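Aminotransferase, class III (Deinococcus radiodurans, PDB 3I4J) probably catalyses the transfer of amino groups between amino and keto compounds with pyridoxal phosphate as cofactor. Local coordinates at residues D311-E314 / L318-A321; T349-G354 / L407-A412; L401-P406 / A419-A424. The protein carries 1 engineered substitution. All coordinates share one frame; numbering follows the deposited sequence.

Contact 1: residues D311-E314 / L318-A321; sequences DIVE and LTGA
Leu318 folds its side chain back over Val313, the residue whose carbonyl accepts its amide hydrogen. CG stands anti to its own carbonyl carbon (chi1 -65°), which brings Leu318 CD1 to 4.0 Å from Val313 CA. From there the same methyl reaches two branches of the preceding helix, Val313 CG2 at 4.3 Å and Ile312 CG2 at 4.4 Å. Beyond these two segments, Ile43 packs on Ile312, Val313 and Leu318 alike, and Phe84 of helix 72-84 touches Val313 and Thr319.

Beside these apolar contacts runs the one direct hydrogen bond. Leu318 N donates to Val313 O at 3.0 Å, with an angle of 160° at the hydrogen. A water gives that oxygen a second bond (2.8 Å) and accepts one from Thr319 N (3.1 Å), which ties the first two amides of the new helix to a single carbonyl, one directly and one through solvent. Salt bridges from Asp311 and Glu314 to Arg80, and from Asp311 to Arg53, tie helix 300-315 to helices 72-84 and 48-60. This is a tight helix-to-helix connection, in which the last turn of helix 300-315 hands the chain over to the start of helix 318-339.

Contact 2: residues T349-G354 / L407-A412; sequences TGLLLG and LSITAA
Leu351 pushes one methyl, CD1, against the chain at Leu407 and Ile409, and that carbon makes the closest contacts between the segments. All of them are apolar. Its nearest approach is to backbone rather than side chain, 3.8 Å from Leu351 CD1 to Leu407 CA. The two leucine side chains run past one another in opposite senses and touch CD1 to CD1 at 4.2 Å; Leu351 CB also comes to 4.4 Å of Leu407 CD1. Ile409 adds its CG2 branch, also 4.2 Å from Leu351 CD1, because chi1 of -173° carries Ile409 CG1 and CD1 to 6.6 Å from that methyl.

No hydrogen bond joins the segments; those of 349-354 include the two of its type II' turn from Thr349 to Leu352, with Gly350 at positive phi. Leu352 N to Thr349 O (3.3 Å) closes the turn, and Thr349 N to Leu352 O (3.0 Å) is its partner in the hairpin pair. Arg239 NH2 bonds to Leu351 O, and the side chain of Leu407 rests on the same residue. Thr410 OG1 caps a backbone N just past its segment, at the start of helix 411-428.

The hairpin tip and the run into the C-terminal helix are thus linked directly by apolar burial, with these polar groups bonding to other partners.

Contact 3: residues L401-P406 / A419-A424; sequences LLLGPP and ALLAGA
Strand 400-403 and helix 411-428 face each other at a layer's distance: the closest alpha carbons, Leu403 CA and Leu421 CA, are 10.4 Å apart, and no backbone hydrogen bond spans the gap. Residues 401 to 403 are extended, after which the chain leaves the strand through Gly404 and two prolines. The helical segment is regular, with Gly423 N bonded to Ala419 O and Ala424 N to Leu420 O.

The strand's alternation sends Leu401 and Leu403 toward the helix, while Leu402 packs among residues such as Met234 and Tyr387. The strand is an outermost member of the small antiparallel sheet 343-349, 352-357, 400-403, and this helix lies against that sheet in the alpha/beta C-terminal part of a fold type I aminotransferase. Helix 318-339 joins the same layer, its Leu333 touching both Leu403 and Leu421.

Leu421 carries the contact from the helix side by dividing its two methyls. Its CG is anti to the backbone N (chi1 -174°), and the fork that follows presents CD1 to Leu401 CD2 at 3.8 Å and CD2 to Leu403 CD1 at 4.1 Å. The approaches differ. Leu401 and Leu421 run alongside, pointing opposite ways, whereas Leu403, with CG anti to its carbonyl carbon (chi1 -63°), meets Leu421 tip to tip. Further along the helix, Ala424 packs on Ala378 and Ala379 of helix 372-382.

How the contacts relate
Contacts 2 and 3 are the close pair, with centres 10 Å apart. The segments of contact 2 run on into helix 411-428, which contact 3 also uses, and into strand 352-357, which adjoins strand 400-403 of contact 3; there Leu403 N lies 2.9 Å from Leu353 O, a probable hydrogen bond. Their segments also alternate along the chain. Contact 1 precedes both in sequence and has its centre 13 Å from that of contact 2, which it touches through Ala321 CB and Leu407 O at 3.5 Å. It stays clear of contact 3, about 7 Å away at the nearest atoms. Contact 2 is therefore the middle member. Helix 318-339 begins in contact 1 and continues on to pack against Leu353, Leu403 and Leu421.

Contact 1: residues D311-E314 / L318-A321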
loop_
_atom_site.group_PDB
_atom_site.type_symbol
_atom_site.label_atom_id
_atom_site.label_comp_id
_atom_site.label_asym_id
_atom_site.label_seq_id
_atom_site.Cartn_x
_atom_site.Cartn_y
_atom_site.Cartn_z
ATOM N N ASP C 311 1.692 20.053 9.476
ATOM C CA ASP C 311 1.525 21.181 10.397
ATOM C C ASP C 311 2.673 21.208 11.401
ATOM O O ASP C 311 3.222 22.266 11.713
ATOM C CB ASP C 311 0.212 21.075 11.191
ATOM C CG ASP C 311 -1.023 21.315 10.344
ATOM O OD1 ASP C 311 -0.965 22.113 9.391
ATOM O OD2 ASP C 311 -2.072 20.716 10.654
ATOM N N ILE C 312 3.019 20.030 11.911
ATOM C CA ILE C 312 4.086 19.879 12.890
ATOM C C ILE C 312 5.465 20.163 12.292
ATOM O O ILE C 312 6.281 20.870 12.893
ATOM C CB ILE C 312 4.052 18.456 13.480
ATOM C CG1 ILE C 312 2.751 18.271 14.268
ATOM C CG2 ILE C 312 5.267 18.213 14.363
ATOM C CD1 ILE C 312 2.499 16.847 14.734
ATOM N N VAL C 313 5.717 19.612 11.108
ATOM C CA VAL C 313 6.988 19.810 10.424
ATOM C C VAL C 313 7.252 21.301 10.216
ATOM O O VAL C 313 8.374 21.773 10.399
ATOM C CB VAL C 313 6.988 19.077 9.057
ATOM C CG1 VAL C 313 8.206 19.483 8.229
ATOM C CG2 VAL C 313 6.980 17.566 9.286
ATOM N N GLU C 314 6.210 22.040 9.845
ATOM C CA GLU C 314 6.342 23.477 9.620
ATOM C C GLU C 314 6.407 24.259 10.934
ATOM O O GLU C 314 7.300 25.086 11.133
ATOM C CB GLU C 314 5.174 23.987 8.769
ATOM C CG GLU C 314 5.080 23.333 7.401
ATOM C CD GLU C 314 3.979 23.919 6.535
ATOM O OE1 GLU C 314 2.831 24.034 7.015
ATOM O OE2 GLU C 314 4.261 24.250 5.368
ATOM N N LEU C 318 11.130 21.512 11.541
ATOM C CA LEU C 318 11.939 20.311 11.603
ATOM C C LEU C 318 12.939 20.251 10.453
ATOM O O LEU C 318 13.920 19.519 10.520
ATOM C CB LEU C 318 11.034 19.069 11.622
ATOM C CG LEU C 318 10.149 18.952 12.873
ATOM C CD1 LEU C 318 9.395 17.639 12.847
ATOM C CD2 LEU C 318 11.005 19.030 14.133
ATOM N N THR C 319 12.699 21.028 9.402
ATOM C CA THR C 319 13.626 21.061 8.277
ATOM C C THR C 319 14.897 21.752 8.779
ATOM O O THR C 319 16.020 21.315 8.500
ATOM C CB THR C 319 13.044 21.856 7.093
ATOM O OG1 THR C 319 11.871 21.191 6.595
ATOM C CG2 THR C 319 14.065 21.973 5.977
ATOM N N GLY C 320 14.703 22.828 9.538
ATOM C CA GLY C 320 15.827 23.561 10.097
ATOM C C GLY C 320 16.506 22.731 11.168
ATOM O O GLY C 320 17.728 22.770 11.322
ATOM N N ALA C 321 15.703 21.971 11.908
ATOM C CA ALA C 321 16.207 21.112 12.967
ATOM C C ALA C 321 17.094 20.028 12.372
ATOM O O ALA C 321 18.129 19.690 12.936
ATOM C CB ALA C 321 15.042 20.477 13.730
HETATM O O HOH W 1 10.126 22.474 8.331
#

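Contact 2: residues T349-G354 / L407-A412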
loop_
_atom_site.group_PDB
_atom_site.type_symbol
_atom_site.label_atom_id
_atom_site.label_comp_id
_atom_site.label_asym_id
_atom_site.label_seq_id
_atom_site.Cartn_x
_atom_site.Cartn_y
_atom_site.Cartn_z
ATOM N N THR C 349 23.813 14.287 4.952
ATOM C CA THR C 349 23.142 15.447 4.379
ATOM C C THR C 349 21.908 15.570 5.267
ATOM O O THR C 349 21.003 14.745 5.186
ATOM C CB THR C 349 22.702 15.212 2.908
ATOM O OG1 THR C 349 23.848 14.918 2.098
ATOM C CG2 THR C 349 22.045 16.460 2.355
ATOM N N GLY C 350 21.879 16.585 6.126
ATOM C CA GLY C 350 20.757 16.722 7.038
ATOM C C GLY C 350 20.795 15.515 7.967
ATOM O O GLY C 350 21.867 15.132 8.435
ATOM N N LEU C 351 19.646 14.895 8.226
ATOM C CA LEU C 351 19.619 13.730 9.099
ATOM C C LEU C 351 19.549 12.392 8.367
ATOM O O LEU C 351 18.898 11.446 8.818
ATOM C CB LEU C 351 18.486 13.846 10.127
ATOM C CG LEU C 351 18.857 14.662 11.377
ATOM C CD1 LEU C 351 17.627 14.890 12.255
ATOM C CD2 LEU C 351 19.946 13.926 12.157
ATOM N N LEU C 352 20.214 12.333 7.218
ATOM C CA LEU C 352 20.329 11.104 6.443
ATOM C C LEU C 352 21.845 10.921 6.407
ATOM O O LEU C 352 22.551 11.660 5.721
ATOM C CB LEU C 352 19.766 11.275 5.030
ATOM C CG LEU C 352 19.964 10.074 4.101
ATOM C CD1 LEU C 352 19.536 8.807 4.811
ATOM C CD2 LEU C 352 19.163 10.265 2.819
ATOM N N LEU C 353 22.350 9.957 7.169
ATOM C CA LEU C 353 23.791 9.745 7.237
ATOM C C LEU C 353 24.184 8.310 6.946
ATOM O O LEU C 353 23.362 7.401 7.033
ATOM C CB LEU C 353 24.314 10.145 8.621
ATOM C CG LEU C 353 23.971 11.556 9.111
ATOM C CD1 LEU C 353 22.691 11.524 9.947
ATOM C CD2 LEU C 353 25.127 12.100 9.935
ATOM N N GLY C 354 25.456 8.113 6.608
ATOM C CA GLY C 354 25.927 6.777 6.310
ATOM C C GLY C 354 27.343 6.539 6.788
ATOM O O GLY C 354 28.157 7.463 6.854
ATOM N N LEU C 407 13.516 13.815 13.036
ATOM C CA LEU C 407 13.916 15.206 12.861
ATOM C C LEU C 407 13.719 16.025 14.133
ATOM O O LEU C 407 14.271 17.119 14.273
ATOM C CB LEU C 407 13.119 15.824 11.708
ATOM C CG LEU C 407 13.635 15.565 10.287
ATOM C CD1 LEU C 407 14.119 14.140 10.147
ATOM C CD2 LEU C 407 12.547 15.892 9.269
ATOM N N SER C 408 12.930 15.480 15.052
ATOM C CA SER C 408 12.634 16.122 16.330
ATOM C C SER C 408 13.612 15.736 17.445
ATOM O O SER C 408 13.448 16.149 18.594
ATOM C CB SER C 408 11.210 15.752 16.747
ATOM O OG SER C 408 11.008 14.356 16.585
ATOM N N ILE C 409 14.627 14.944 17.116
ATOM C CA ILE C 409 15.606 14.511 18.113
ATOM C C ILE C 409 16.311 15.723 18.726
ATOM O O ILE C 409 16.569 16.706 18.034
ATOM C CB ILE C 409 16.648 13.563 17.480
ATOM C CG1 ILE C 409 17.559 12.983 18.560
ATOM C CG2 ILE C 409 17.461 14.307 16.421
ATOM C CD1 ILE C 409 18.427 11.844 18.060
ATOM N N THR C 410 16.607 15.657 20.021
ATOM C CA THR C 410 17.279 16.768 20.703
ATOM C C THR C 410 18.796 16.623 20.630
ATOM O O THR C 410 19.310 15.557 20.294
ATOM C CB THR C 410 16.879 16.848 22.196
ATOM O OG1 THR C 410 17.376 15.696 22.887
ATOM C CG2 THR C 410 15.365 16.902 22.345
ATOM N N ALA C 411 19.512 17.702 20.942
ATOM C CA ALA C 411 20.970 17.669 20.922
ATOM C C ALA C 411 21.486 16.614 21.896
ATOM O O ALA C 411 22.410 15.863 21.584
ATOM C CB ALA C 411 21.532 19.041 21.287
ATOM N N ALA C 412 20.882 16.554 23.079
ATOM C CA ALA C 412 21.297 15.585 24.083
ATOM C C ALA C 412 21.066 14.165 23.577
ATOM O O ALA C 412 21.887 13.273 23.804
ATOM C CB ALA C 412 20.531 15.812 25.385
#

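Contact 3: residues L401-P406 / A419-A424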
loop_
_atom_site.group_PDB
_atom_site.type_symbol
_atom_site.label_atom_id
_atom_site.label_comp_id
_atom_site.label_asym_id
_atom_site.label_seq_id
_atom_site.Cartn_x
_atom_site.Cartn_y
_atom_site.Cartn_z
ATOM N N LEU C 401 26.198 1.342 7.007
ATOM C CA LEU C 401 25.273 1.585 8.102
ATOM C C LEU C 401 24.522 2.872 7.774
ATOM O O LEU C 401 25.136 3.917 7.564
ATOM C CB LEU C 401 26.035 1.745 9.421
ATOM C CG LEU C 401 25.202 2.004 10.682
ATOM C CD1 LEU C 401 24.204 0.873 10.898
ATOM C CD2 LEU C 401 26.130 2.124 11.879
ATOM N N LEU C 402 23.198 2.790 7.706
ATOM C CA LEU C 402 22.387 3.962 7.404
ATOM C C LEU C 402 21.764 4.478 8.698
ATOM O O LEU C 402 21.098 3.735 9.414
ATOM C CB LEU C 402 21.296 3.605 6.385
ATOM C CG LEU C 402 20.519 4.758 5.740
ATOM C CD1 LEU C 402 21.487 5.713 5.058
ATOM C CD2 LEU C 402 19.529 4.212 4.723
ATOM N N LEU C 403 22.000 5.750 9.000
ATOM C CA LEU C 403 21.462 6.360 10.209
ATOM C C LEU C 403 20.541 7.524 9.864
ATOM O O LEU C 403 20.711 8.196 8.851
ATOM C CB LEU C 403 22.603 6.853 11.105
ATOM C CG LEU C 403 23.568 5.797 11.656
ATOM C CD1 LEU C 403 24.776 6.478 12.294
ATOM C CD2 LEU C 403 22.845 4.922 12.671
ATOM N N GLY C 404 19.560 7.760 10.723
ATOM C CA GLY C 404 18.629 8.838 10.479
ATOM C C GLY C 404 17.528 8.843 11.515
ATOM O O GLY C 404 16.451 8.298 11.282
ATOM N N PRO C 405 17.778 9.451 12.681
ATOM C CA PRO C 405 16.789 9.521 13.756
ATOM C C PRO C 405 15.710 10.549 13.415
ATOM O O PRO C 405 15.814 11.264 12.414
ATOM C CB PRO C 405 17.633 9.937 14.960
ATOM C CG PRO C 405 18.655 10.852 14.329
ATOM C CD PRO C 405 19.049 10.087 13.082
ATOM N N PRO C 406 14.650 10.626 14.233
ATOM C CA PRO C 406 13.568 11.583 13.987
ATOM C C PRO C 406 14.092 13.015 13.930
ATOM O O PRO C 406 14.998 13.384 14.682
ATOM C CB PRO C 406 12.637 11.358 15.175
ATOM C CG PRO C 406 12.810 9.894 15.452
ATOM C CD PRO C 406 14.309 9.717 15.343
ATOM N N ALA C 419 26.846 7.779 21.721
ATOM C CA ALA C 419 27.421 6.971 22.792
ATOM C C ALA C 419 27.055 5.503 22.605
ATOM O O ALA C 419 27.887 4.614 22.792
ATOM C CB ALA C 419 26.925 7.467 24.146
ATOM N N LEU C 420 25.805 5.252 22.231
ATOM C CA LEU C 420 25.345 3.887 22.011
ATOM C C LEU C 420 26.071 3.265 20.822
ATOM O O LEU C 420 26.461 2.096 20.856
ATOM C CB LEU C 420 23.834 3.874 21.764
ATOM C CG LEU C 420 22.967 4.380 22.924
ATOM C CD1 LEU C 420 21.514 4.431 22.482
ATOM C CD2 LEU C 420 23.133 3.473 24.145
ATOM N N LEU C 421 26.251 4.051 19.767
ATOM C CA LEU C 421 26.928 3.566 18.575
ATOM C C LEU C 421 28.383 3.232 18.892
ATOM O O LEU C 421 28.907 2.220 18.434
ATOM C CB LEU C 421 26.867 4.617 17.463
ATOM C CG LEU C 421 27.422 4.156 16.117
ATOM C CD1 LEU C 421 26.543 3.042 15.568
ATOM C CD2 LEU C 421 27.461 5.326 15.141
ATOM N N ALA C 422 29.027 4.090 19.680
ATOM C CA ALA C 422 30.418 3.880 20.064
ATOM C C ALA C 422 30.538 2.558 20.817
ATOM O O ALA C 422 31.510 1.823 20.652
ATOM C CB ALA C 422 30.903 5.034 20.933
ATOM N N GLY C 423 29.537 2.254 21.637
ATOM C CA GLY C 423 29.554 1.009 22.383
ATOM C C GLY C 423 29.458 -0.194 21.466
ATOM O O GLY C 423 30.152 -1.194 21.664
ATOM N N ALA C 424 28.589 -0.100 20.461
ATOM C CA ALA C 424 28.401 -1.179 19.498
ATOM C C ALA C 424 29.687 -1.404 18.711
ATOM O O ALA C 424 30.100 -2.544 18.486
ATOM C CB ALA C 424 27.255 -0.837 18.541
#